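Local atomic coordinates of dihydrodipicolinate synthase (PDB entry 1XL9), a protein that probably catalyses the condensation of pyruvate with aspartate semialdehyde, an early step in making diaminopimelate and lysine. Residues T35-N40 with V270-G275; P140-N145 with I168-D173; A193-D198 with G209-V214. All blocks are in the same frame, centred on the assembly; numbering follows the deposited sequence.

In the fold
All three contacts belong to one TIM barrel, but to different layers of it. Contacts 2 and 3 are core pairings of neighbouring parallel strands; they touch each other, since strand 168-173 of contact 2 lies beside strand 193-196 of contact 3, and the centres of the two contacts are about 10 Å apart. Both rely on backbone hydrogen bonds. Contact 2 adds a side-chain amide-carboxylate bond and a lysine laid along a tyrosine, whereas contact 3 adds a lysine CH-pi contact on a tyrosine and two waters. Contact 1 lies on the opposite side of the chain's centre, in the outer layer, where helix 32-44 meets the loop after helix 261-269. It is smaller and almost purely apolar, with an exposed lysine at its border.

Contact 1: residues T35-N40 with V270-G275; sequences TTKLVN and VGLDVG
Leu38 and Leu272 meet with first torsions that both lie away from the staggered positions, chi1 -140° and -132°, and with these torsions the methyls meet. The two side chains cross at about a right angle, and the touch is made by single branches: Leu38 CD2 stands 3.6 Å from Leu272 CD1. The other methyl of Leu272 turns to Lys37. There the lysine CG is set beside its own backbone N (chi1 -72°), and further bends at chi2 and chi3 lay the aliphatic part past the leucine in the opposite direction, with Lys37 CE 3.9 Å and Lys37 CB 4.1 Å from Leu272 CD2. Leu272 thus puts CD1 against Leu38 and CD2 against Lys37. Val274 extends the apolar patch more lightly, its CG1 lying 4.2 Å from Leu38 CG.

Within the loop, Gly271 at positive phi ends helix 261-269 in a Schellman motif, and Asp273 forms an Asx turn in which Gly275 N reaches Asp273 OD1 at 2.7 Å from above the carboxylate plane. The same oxygen has a salt bridge to Lys34.

Around this patch, Leu38 also rests on Met20 of strand 16-20, while Val274 packs on Leu267 of helix 261-269 and Pro23. Farther round helix 32-44, Thr36 and Val39 face helix 64-78.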
loop_
_atom_site.group_PDB
_atom_site.type_symbol
_atom_site.label_atom_id
_atom_site.label_comp_id
_atom_site.label_asym_id
_atom_site.label_seq_id
_atom_site.Cartn_x
_atom_site.Cartn_y
_atom_site.Cartn_z
ATOM N N THR A 35 -19.579 -3.745 -34.381
ATOM C CA THR A 35 -20.109 -4.306 -33.155
ATOM C C THR A 35 -20.639 -5.685 -33.482
ATOM O O THR A 35 -20.357 -6.666 -32.764
ATOM C CB THR A 35 -21.185 -3.404 -32.440
ATOM O OG1 THR A 35 -20.638 -2.117 -32.131
ATOM C CG2 THR A 35 -21.662 -4.051 -31.113
ATOM N N THR A 36 -21.395 -5.754 -34.579
ATOM C CA THR A 36 -21.979 -6.999 -35.090
ATOM C C THR A 36 -20.900 -8.072 -35.414
ATOM O O THR A 36 -20.995 -9.228 -34.932
ATOM C CB THR A 36 -22.914 -6.663 -36.277
ATOM O OG1 THR A 36 -24.114 -6.028 -35.770
ATOM C CG2 THR A 36 -23.314 -7.927 -37.052
ATOM N N LYS A 37 -19.878 -7.679 -36.186
ATOM C CA LYS A 37 -18.695 -8.547 -36.424
ATOM C C LYS A 37 -18.079 -9.138 -35.138
ATOM O O LYS A 37 -17.796 -10.355 -35.020
ATOM C CB LYS A 37 -17.597 -7.750 -37.151
ATOM C CG LYS A 37 -17.871 -7.447 -38.588
ATOM C CD LYS A 37 -16.529 -7.363 -39.450
ATOM C CE LYS A 37 -15.457 -8.488 -39.090
ATOM N NZ LYS A 37 -14.273 -8.653 -40.104
ATOM N N LEU A 38 -17.850 -8.269 -34.171
ATOM C CA LEU A 38 -17.296 -8.677 -32.882
ATOM C C LEU A 38 -18.214 -9.624 -32.082
ATOM O O LEU A 38 -17.778 -10.614 -31.585
ATOM C CB LEU A 38 -16.998 -7.433 -32.039
ATOM C CG LEU A 38 -15.745 -7.320 -31.171
ATOM C CD1 LEU A 38 -16.189 -6.746 -29.853
ATOM C CD2 LEU A 38 -14.874 -8.607 -30.988
ATOM N N VAL A 39 -19.489 -9.329 -31.942
ATOM C CA VAL A 39 -20.361 -10.233 -31.189
ATOM C C VAL A 39 -20.282 -11.666 -31.746
ATOM O O VAL A 39 -20.237 -12.632 -30.999
ATOM C CB VAL A 39 -21.813 -9.724 -31.196
ATOM C CG1 VAL A 39 -22.780 -10.770 -30.611
ATOM C CG2 VAL A 39 -21.902 -8.432 -30.420
ATOM N N ASN A 40 -20.228 -11.777 -33.072
ATOM C CA ASN A 40 -20.278 -13.061 -33.762
ATOM C C ASN A 40 -18.913 -13.784 -33.658
ATOM O O ASN A 40 -18.841 -15.016 -33.497
ATOM C CB ASN A 40 -20.674 -12.845 -35.240
ATOM C CG ASN A 40 -22.186 -12.518 -35.434
ATOM O OD1 ASN A 40 -23.038 -12.911 -34.611
ATOM N ND2 ASN A 40 -22.514 -11.820 -36.549
ATOM N N VAL A 270 -4.978 -8.929 -35.202
ATOM C CA VAL A 270 -5.536 -10.211 -35.687
ATOM C C VAL A 270 -6.694 -10.071 -36.710
ATOM O O VAL A 270 -7.479 -10.997 -36.890
ATOM C CB VAL A 270 -5.922 -11.156 -34.509
ATOM C CG1 VAL A 270 -4.711 -11.377 -33.611
ATOM C CG2 VAL A 270 -7.105 -10.647 -33.683
ATOM N N GLY A 271 -6.797 -8.931 -37.390
ATOM C CA GLY A 271 -7.831 -8.764 -38.422
ATOM C C GLY A 271 -9.219 -8.262 -38.009
ATOM O O GLY A 271 -10.087 -8.154 -38.863
ATOM N N LEU A 272 -9.454 -7.929 -36.735
ATOM C CA LEU A 272 -10.730 -7.285 -36.328
ATOM C C LEU A 272 -10.514 -5.854 -35.778
ATOM O O LEU A 272 -10.379 -5.655 -34.567
ATOM C CB LEU A 272 -11.446 -8.139 -35.293
ATOM C CG LEU A 272 -12.927 -8.411 -35.498
ATOM C CD1 LEU A 272 -13.404 -9.045 -34.218
ATOM C CD2 LEU A 272 -13.748 -7.141 -35.844
ATOM N N ASP A 273 -10.484 -4.868 -36.684
ATOM C CA ASP A 273 -10.432 -3.460 -36.313
ATOM C C ASP A 273 -11.726 -3.021 -35.621
ATOM O O ASP A 273 -12.822 -3.276 -36.104
ATOM C CB ASP A 273 -10.193 -2.591 -37.539
ATOM C CG ASP A 273 -9.793 -1.166 -37.173
ATOM O OD1 ASP A 273 -10.608 -0.437 -36.575
ATOM O OD2 ASP A 273 -8.660 -0.774 -37.494
ATOM N N VAL A 274 -11.569 -2.395 -34.465
ATOM C CA VAL A 274 -12.694 -1.878 -33.679
ATOM C C VAL A 274 -12.443 -0.390 -33.342
ATOM O O VAL A 274 -13.076 0.193 -32.447
ATOM C CB VAL A 274 -12.926 -2.744 -32.396
ATOM C CG1 VAL A 274 -13.539 -4.118 -32.759
ATOM C CG2 VAL A 274 -11.621 -2.937 -31.588
ATOM N N GLY A 275 -11.534 0.213 -34.115
ATOM C CA GLY A 275 -11.164 1.582 -33.944
ATOM C C GLY A 275 -10.307 1.835 -32.710
ATOM O O GLY A 275 -9.702 0.927 -32.147
#

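Contact 2: residues P140-N145 with I168-D173; sequences PVMLYN and IVAIKD
Asn145 donates from ND2 to Asp173 OD1 at 2.8 Å, nearly straight at 169°. The acceptor lies in the amide plane of Asn145, yet the donor comes from above the carboxylate plane. Both groups are buried and have second bonds: Asn145 OD1 accepts from Ile154 N, and Asp173 OD1 from Gly175 N.

Next comes the backbone ladder. Leu143 N donates to Ala170 O at 3.0 Å and Leu143 O receives Lys172 N at 2.7 Å, after which Asn145 N continues to Lys172 O. At the other end Val169 N bonds to Val141 O, and between Val141 and Met142 a beta bulge shifts the register by one.

Tyr144 and Lys172 pair in register on one face of the sheet, and matching torsions, CG anti to the backbone N in each, keep them side by side. The lysine CD lies over the ring face, 3.5 Å from Tyr144 CE1. Met142 curls its CE to within 3.9 Å of Lys172 CB. On the sheet face carrying Val141, Leu143 and Ile171, Leu143 CD1 packs 3.7 Å from Ile168 CG2.

These are the fifth and sixth strands of a TIM barrel. A lysine near the C-terminal end of the sixth strand, beside an interior tyrosine, is consistent with this family's Schiff-base site.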
loop_
_atom_site.group_PDB
_atom_site.type_symbol
_atom_site.label_atom_id
_atom_site.label_comp_id
_atom_site.label_asym_id
_atom_site.label_seq_id
_atom_site.Cartn_x
_atom_site.Cartn_y
_atom_site.Cartn_z
ATOM N N PRO A 140 -31.896 -10.825 -13.293
ATOM C CA PRO A 140 -30.696 -11.213 -12.525
ATOM C C PRO A 140 -29.594 -10.133 -12.462
ATOM O O PRO A 140 -29.368 -9.389 -13.436
ATOM C CB PRO A 140 -30.176 -12.430 -13.278
ATOM C CG PRO A 140 -31.259 -12.876 -14.130
ATOM C CD PRO A 140 -32.124 -11.719 -14.438
ATOM N N VAL A 141 -28.901 -10.101 -11.332
ATOM C CA VAL A 141 -27.944 -9.054 -10.980
ATOM C C VAL A 141 -26.569 -9.662 -10.615
ATOM O O VAL A 141 -26.511 -10.528 -9.784
ATOM C CB VAL A 141 -28.486 -8.186 -9.819
ATOM C CG1 VAL A 141 -27.406 -7.318 -9.222
ATOM C CG2 VAL A 141 -29.685 -7.314 -10.300
ATOM N N MET A 142 -25.499 -9.205 -11.268
ATOM C CA MET A 142 -24.106 -9.646 -10.986
ATOM C C MET A 142 -23.296 -8.495 -10.339
ATOM O O MET A 142 -23.100 -7.441 -10.922
ATOM C CB MET A 142 -23.438 -10.165 -12.252
ATOM C CG MET A 142 -21.955 -10.463 -12.053
ATOM S SD MET A 142 -21.195 -11.394 -13.363
ATOM C CE MET A 142 -20.355 -10.111 -14.234
ATOM N N LEU A 143 -22.907 -8.665 -9.082
ATOM C CA LEU A 143 -22.070 -7.709 -8.382
ATOM C C LEU A 143 -20.638 -7.628 -9.034
ATOM O O LEU A 143 -20.184 -8.542 -9.755
ATOM C CB LEU A 143 -22.003 -8.123 -6.911
ATOM C CG LEU A 143 -23.005 -7.555 -5.883
ATOM C CD1 LEU A 143 -24.396 -7.182 -6.378
ATOM C CD2 LEU A 143 -23.110 -8.489 -4.686
ATOM N N TYR A 144 -19.960 -6.512 -8.812
ATOM C CA TYR A 144 -18.593 -6.319 -9.368
ATOM C C TYR A 144 -17.721 -5.586 -8.359
ATOM O O TYR A 144 -17.911 -4.400 -8.119
ATOM C CB TYR A 144 -18.653 -5.549 -10.692
ATOM C CG TYR A 144 -17.332 -5.250 -11.424
ATOM C CD1 TYR A 144 -16.181 -6.001 -11.243
ATOM C CD2 TYR A 144 -17.286 -4.215 -12.335
ATOM C CE1 TYR A 144 -14.987 -5.702 -11.982
ATOM C CE2 TYR A 144 -16.110 -3.904 -13.052
ATOM C CZ TYR A 144 -14.995 -4.650 -12.886
ATOM O OH TYR A 144 -13.901 -4.276 -13.662
ATOM N N ASN A 145 -16.815 -6.342 -7.740
ATOM C CA ASN A 145 -15.794 -5.838 -6.836
ATOM C C ASN A 145 -14.492 -5.559 -7.607
ATOM O O ASN A 145 -13.916 -6.461 -8.227
ATOM C CB ASN A 145 -15.548 -6.901 -5.790
ATOM C CG ASN A 145 -14.628 -6.447 -4.684
ATOM O OD1 ASN A 145 -14.805 -5.380 -4.096
ATOM N ND2 ASN A 145 -13.612 -7.270 -4.408
ATOM N N ILE A 168 -30.010 -11.446 -6.912
ATOM C CA ILE A 168 -28.587 -11.203 -6.851
ATOM C C ILE A 168 -27.893 -12.572 -6.808
ATOM O O ILE A 168 -27.829 -13.260 -5.759
ATOM C CB ILE A 168 -28.177 -10.290 -5.682
ATOM C CG1 ILE A 168 -28.943 -8.972 -5.775
ATOM C CG2 ILE A 168 -26.623 -10.045 -5.716
ATOM C CD1 ILE A 168 -28.495 -7.883 -4.792
ATOM N N VAL A 169 -27.374 -12.938 -7.985
ATOM C CA VAL A 169 -27.018 -14.317 -8.283
ATOM C C VAL A 169 -25.542 -14.548 -8.562
ATOM O O VAL A 169 -25.098 -15.711 -8.665
ATOM C CB VAL A 169 -27.884 -14.844 -9.470
ATOM C CG1 VAL A 169 -29.391 -14.638 -9.167
ATOM C CG2 VAL A 169 -27.542 -14.162 -10.779
ATOM N N ALA A 170 -24.755 -13.478 -8.686
ATOM C CA ALA A 170 -23.323 -13.696 -8.910
ATOM C C ALA A 170 -22.472 -12.477 -8.569
ATOM O O ALA A 170 -23.012 -11.451 -8.112
ATOM C CB ALA A 170 -23.079 -14.185 -10.322
ATOM N N ILE A 171 -21.149 -12.650 -8.698
ATOM C CA ILE A 171 -20.173 -11.587 -8.487
ATOM C C ILE A 171 -18.940 -11.772 -9.375
ATOM O O ILE A 171 -18.462 -12.868 -9.562
ATOM C CB ILE A 171 -19.762 -11.451 -6.989
ATOM C CG1 ILE A 171 -18.701 -10.356 -6.790
ATOM C CG2 ILE A 171 -19.243 -12.744 -6.446
ATOM C CD1 ILE A 171 -18.737 -9.779 -5.378
ATOM N N LYS A 172 -18.477 -10.675 -9.954
ATOM C CA LYS A 172 -17.202 -10.616 -10.649
ATOM C C LYS A 172 -16.253 -10.014 -9.633
ATOM O O LYS A 172 -16.402 -8.856 -9.246
ATOM C CB LYS A 172 -17.316 -9.725 -11.884
ATOM C CG LYS A 172 -15.988 -9.438 -12.540
ATOM C CD LYS A 172 -16.116 -8.484 -13.708
ATOM C CE LYS A 172 -14.732 -8.291 -14.367
ATOM N NZ LYS A 172 -14.703 -7.194 -15.383
ATOM N N ASP A 173 -15.288 -10.798 -9.179
ATOM C CA ASP A 173 -14.370 -10.314 -8.145
ATOM C C ASP A 173 -13.012 -10.029 -8.764
ATOM O O ASP A 173 -12.281 -10.967 -9.090
ATOM C CB ASP A 173 -14.228 -11.332 -7.017
ATOM C CG ASP A 173 -13.492 -10.777 -5.805
ATOM O OD1 ASP A 173 -12.984 -9.625 -5.812
ATOM O OD2 ASP A 173 -13.445 -11.511 -4.802
#

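Contact 3: residues A193-D198 with G209-V214; sequences AVYSGD and GAKGIV
Ser196 and its partners Gly212, Ile213 and Val214 form the tight end of this pairing. Ser196 N donates to Gly212 O at 3.0 Å, and Val214 N returns a nearly straight bond to Ser196 O at 2.9 Å. Ile213 CD1 presses against that oxygen, 3.3 Å from Ser196 O. Val214 CG2 lies 3.9 Å from Tyr195 CB. The serine hydroxyl bonds forward within its own segment, OG donating to Asp198 O.

The short segments 193-196 and 212-214 make an angle of 62°. Toward their start Lys211 N still reaches Val194 O at 2.8 Å, but beyond it water takes over: one molecule donates to Gly209 O and accepts a weak bond from Val194 N. Here Lys211 runs alongside Tyr195, its CB over one ring face in a CH-pi contact, 4.2 Å from the centroid. A second water, in the ring plane, accepts from Lys211 NZ and donates to Tyr195 OH.

Outside partners finish the polar ends: Tyr195 OH bonds to Gly14 O, and Lys211 NZ has a salt bridge to Asp12. The ring is therefore held by face and hydroxyl together, and Asp12 probably balances the lysine charge, linking this end of the barrel to the N-terminal segment.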
loop_
_atom_site.group_PDB
_atom_site.type_symbol
_atom_site.label_atom_id
_atom_site.label_comp_id
_atom_site.label_asym_id
_atom_site.label_seq_id
_atom_site.Cartn_x
_atom_site.Cartn_y
_atom_site.Cartn_z
ATOM N N ALA A 193 -22.994 -17.665 -7.820
ATOM C CA ALA A 193 -21.828 -17.947 -8.641
ATOM C C ALA A 193 -20.739 -16.901 -8.464
ATOM O O ALA A 193 -20.995 -15.713 -8.569
ATOM C CB ALA A 193 -22.249 -18.010 -10.096
ATOM N N VAL A 194 -19.507 -17.359 -8.284
ATOM C CA VAL A 194 -18.365 -16.488 -8.098
ATOM C C VAL A 194 -17.412 -16.582 -9.334
ATOM O O VAL A 194 -16.833 -17.631 -9.616
ATOM C CB VAL A 194 -17.655 -16.881 -6.775
ATOM C CG1 VAL A 194 -16.389 -16.070 -6.519
ATOM C CG2 VAL A 194 -18.651 -16.755 -5.544
ATOM N N TYR A 195 -17.246 -15.476 -10.064
ATOM C CA TYR A 195 -16.270 -15.401 -11.140
ATOM C C TYR A 195 -15.057 -14.622 -10.670
ATOM O O TYR A 195 -15.163 -13.729 -9.825
ATOM C CB TYR A 195 -16.864 -14.703 -12.364
ATOM C CG TYR A 195 -17.913 -15.520 -13.070
ATOM C CD1 TYR A 195 -17.639 -16.122 -14.317
ATOM C CD2 TYR A 195 -19.184 -15.707 -12.487
ATOM C CE1 TYR A 195 -18.608 -16.894 -14.960
ATOM C CE2 TYR A 195 -20.167 -16.499 -13.114
ATOM C CZ TYR A 195 -19.865 -17.098 -14.342
ATOM O OH TYR A 195 -20.842 -17.836 -14.937
ATOM N N SER A 196 -13.895 -14.981 -11.218
ATOM C CA SER A 196 -12.743 -14.093 -11.216
ATOM C C SER A 196 -13.070 -12.930 -12.164
ATOM O O SER A 196 -13.757 -13.128 -13.182
ATOM C CB SER A 196 -11.466 -14.833 -11.697
ATOM O OG SER A 196 -10.314 -13.980 -11.726
ATOM N N GLY A 197 -12.618 -11.726 -11.785
ATOM C CA GLY A 197 -12.473 -10.604 -12.692
ATOM C C GLY A 197 -11.008 -10.350 -13.092
ATOM O O GLY A 197 -10.703 -9.280 -13.620
ATOM N N ASP A 198 -10.111 -11.310 -12.846
ATOM C CA ASP A 198 -8.678 -11.184 -13.201
ATOM C C ASP A 198 -8.248 -12.372 -14.048
ATOM O O ASP A 198 -8.215 -13.477 -13.572
ATOM C CB ASP A 198 -7.838 -11.168 -11.930
ATOM C CG ASP A 198 -8.331 -10.142 -10.909
ATOM O OD1 ASP A 198 -7.892 -8.963 -11.086
ATOM O OD2 ASP A 198 -9.120 -10.522 -9.941
ATOM N N GLY A 209 -12.798 -23.130 -6.480
ATOM C CA GLY A 209 -14.236 -23.263 -6.640
ATOM C C GLY A 209 -14.983 -22.218 -7.460
ATOM O O GLY A 209 -16.224 -22.254 -7.481
ATOM N N ALA A 210 -14.279 -21.289 -8.114
ATOM C CA ALA A 210 -14.934 -20.229 -8.912
ATOM C C ALA A 210 -15.590 -20.823 -10.166
ATOM O O ALA A 210 -15.032 -21.767 -10.761
ATOM C CB ALA A 210 -13.931 -19.174 -9.319
ATOM N N LYS A 211 -16.741 -20.271 -10.584
ATOM C CA LYS A 211 -17.467 -20.746 -11.792
ATOM C C LYS A 211 -16.667 -20.502 -13.059
ATOM O O LYS A 211 -16.701 -21.286 -13.990
ATOM C CB LYS A 211 -18.829 -20.057 -11.927
ATOM C CG LYS A 211 -20.042 -20.987 -12.240
ATOM C CD LYS A 211 -20.418 -21.016 -13.745
ATOM C CE LYS A 211 -21.770 -21.744 -14.013
ATOM N NZ LYS A 211 -23.005 -21.055 -13.358
ATOM N N GLY A 212 -15.977 -19.384 -13.124
ATOM C CA GLY A 212 -15.069 -19.131 -14.241
ATOM C C GLY A 212 -14.529 -17.726 -14.222
ATOM O O GLY A 212 -14.203 -17.209 -13.166
ATOM N N ILE A 213 -14.466 -17.103 -15.397
ATOM C CA ILE A 213 -13.807 -15.798 -15.553
ATOM C C ILE A 213 -14.680 -14.775 -16.331
ATOM O O ILE A 213 -15.345 -15.149 -17.307
ATOM C CB ILE A 213 -12.470 -16.004 -16.275
ATOM C CG1 ILE A 213 -11.754 -14.695 -16.576
ATOM C CG2 ILE A 213 -12.686 -16.708 -17.618
ATOM C CD1 ILE A 213 -11.362 -13.933 -15.356
ATOM N N VAL A 214 -14.704 -13.516 -15.880
ATOM C CA VAL A 214 -15.177 -12.401 -16.724
ATOM C C VAL A 214 -13.915 -11.740 -17.293
ATOM O O VAL A 214 -13.054 -11.256 -16.549
ATOM C CB VAL A 214 -16.049 -11.392 -15.989
ATOM C CG1 VAL A 214 -16.603 -10.406 -16.962
ATOM C CG2 VAL A 214 -17.235 -12.080 -15.251
HETATM O O HOH W 1 -18.866 -20.565 -7.730
HETATM O O HOH W 2 -23.338 -18.424 -14.132
#